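Long-range contact in D-ribitol-5-phosphate phosphatase (Bacteroides thetaiotaomicron, PDB 4JB3), which removes the phosphate group from D-ribitol 5-phosphate and D-ribitol 1-phosphate, and also acts on 5-amino-6-(5-phospho-D-ribitylamino)uracil: residues 109-114 and 145-150. Sequence-based numbering, arbitrary orientation.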
# COMPACT_ATOMS: atom_id res chain seq x y z
N VAL A 109 0.26 -1.64 12.60
CA VAL A 109 -0.20 -0.33 12.13
C VAL A 109 -0.25 0.68 13.27
O VAL A 109 -0.60 0.33 14.41
CB VAL A 109 -1.58 -0.42 11.43
CG1 VAL A 109 -2.65 -0.87 12.40
CG2 VAL A 109 -1.97 0.91 10.82
N ASP A 110 0.12 1.92 12.98
CA ASP A 110 -0.08 3.04 13.91
C ASP A 110 -1.54 3.42 13.84
O ASP A 110 -2.02 3.95 12.83
CB ASP A 110 0.80 4.22 13.49
CG ASP A 110 0.67 5.42 14.43
OD1 ASP A 110 -0.11 5.36 15.40
OD2 ASP A 110 1.39 6.42 14.21
N LEU A 111 -2.26 3.13 14.92
CA LEU A 111 -3.69 3.40 14.97
C LEU A 111 -4.00 4.90 14.85
O LEU A 111 -5.11 5.27 14.49
CB LEU A 111 -4.29 2.81 16.25
CG LEU A 111 -4.20 1.28 16.29
CD1 LEU A 111 -4.67 0.73 17.62
CD2 LEU A 111 -5.01 0.69 15.15
N ARG A 112 -3.03 5.77 15.13
CA ARG A 112 -3.26 7.19 14.89
C ARG A 112 -3.55 7.45 13.42
O ARG A 112 -4.37 8.30 13.08
CB ARG A 112 -2.06 8.03 15.33
CG ARG A 112 -1.74 7.94 16.80
CD ARG A 112 -0.53 8.79 17.15
NE ARG A 112 0.66 8.42 16.38
CZ ARG A 112 1.82 9.05 16.48
NH1 ARG A 112 1.97 10.06 17.33
NH2 ARG A 112 2.84 8.66 15.72
N LYS A 113 -2.88 6.73 12.54
CA LYS A 113 -3.07 6.93 11.10
C LYS A 113 -4.44 6.43 10.67
O LYS A 113 -5.12 7.08 9.87
CB LYS A 113 -1.95 6.26 10.31
CG LYS A 113 -0.62 6.99 10.47
CD LYS A 113 0.47 6.31 9.64
CE LYS A 113 1.77 7.11 9.68
NZ LYS A 113 2.82 6.40 8.87
N LEU A 114 -4.84 5.27 11.18
CA LEU A 114 -6.16 4.73 10.84
C LEU A 114 -7.26 5.66 11.32
O LEU A 114 -8.22 5.91 10.59
CB LEU A 114 -6.35 3.33 11.42
CG LEU A 114 -5.48 2.24 10.79
CD1 LEU A 114 -5.91 0.87 11.31
CD2 LEU A 114 -5.57 2.29 9.26
N PHE A 145 -6.57 -7.03 10.77
CA PHE A 145 -5.73 -5.92 10.32
C PHE A 145 -5.11 -5.19 11.51
O PHE A 145 -3.90 -4.87 11.50
CB PHE A 145 -6.58 -4.98 9.47
CG PHE A 145 -5.85 -3.77 8.95
CD1 PHE A 145 -4.52 -3.83 8.57
CD2 PHE A 145 -6.54 -2.57 8.80
CE1 PHE A 145 -3.88 -2.69 8.07
CE2 PHE A 145 -5.90 -1.44 8.31
CZ PHE A 145 -4.56 -1.50 7.94
N SER A 146 -5.92 -4.92 12.53
CA SER A 146 -5.46 -4.21 13.72
C SER A 146 -6.31 -4.54 14.93
O SER A 146 -7.32 -5.21 14.82
CB SER A 146 -5.49 -2.70 13.48
OG SER A 146 -6.74 -2.14 13.86
N SER A 147 -5.90 -4.03 16.09
CA SER A 147 -6.64 -4.27 17.33
C SER A 147 -8.01 -3.60 17.34
O SER A 147 -8.85 -3.92 18.19
CB SER A 147 -5.83 -3.81 18.53
OG SER A 147 -5.53 -2.43 18.44
N GLU A 148 -8.24 -2.66 16.42
CA GLU A 148 -9.56 -2.04 16.29
C GLU A 148 -10.56 -2.96 15.58
O GLU A 148 -11.77 -2.72 15.63
CB GLU A 148 -9.45 -0.69 15.56
CG GLU A 148 -8.86 0.43 16.41
CD GLU A 148 -9.72 0.76 17.62
OE1 GLU A 148 -10.96 0.66 17.52
OE2 GLU A 148 -9.16 1.11 18.68
N GLY A 149 -10.05 -3.99 14.92
CA GLY A 149 -10.90 -5.05 14.38
C GLY A 149 -11.63 -4.70 13.11
O GLY A 149 -12.60 -5.38 12.74
N LYS A 150 -11.18 -3.65 12.43
CA LYS A 150 -11.80 -3.22 11.19
C LYS A 150 -10.88 -3.55 10.03
O LYS A 150 -9.68 -3.26 10.08
CB LYS A 150 -12.06 -1.72 11.25
CG LYS A 150 -13.07 -1.32 12.32
CD LYS A 150 -13.06 0.18 12.56
CE LYS A 150 -13.55 0.96 11.35
NZ LYS A 150 -14.93 0.57 10.95
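A polar side chain, that of Ser146, sits among the methyls of Val109, Leu111 and Leu114. Val109 CG1 meets Ser146 CB at 3.5 Å; with chi1 at 64°, CG1 lies between the backbone N and carbonyl carbon of Val109, which turns it toward Ser146. Leu111 splits its two methyls over the turn: CD2 lies 3.6 Å from Ser146 OG, whereas CD1 packs 3.4 Å from Ser147 OG. Ser146 OG, beside Leu111 CD2 and Leu114 CD1, accepts a hydrogen bond from Glu148 N at 3.0 Å, forming an ST turn at the start of the type I turn Ser146-Gly149. With an alanine here, Glu148 N would probably lose this acceptor and Leu111 CD2 its contact with the hydroxyl, though the backbone bond of the turn would remain. Deeper in, Leu114 and Phe145 approach from opposite directions, with Leu114 CD1 obliquely placed 3.8 Å from Phe145 CE2. Asp110 N-caps the helix that carries Leu111 and Leu114. Trp139 of helix 134-140 meets the Phe145 ring edge-to-face. The contact joins the start of helix 111-120 to the loop running from helix 134-140 to strand 158-161, an outermost strand of the parallel HAD-family sheet.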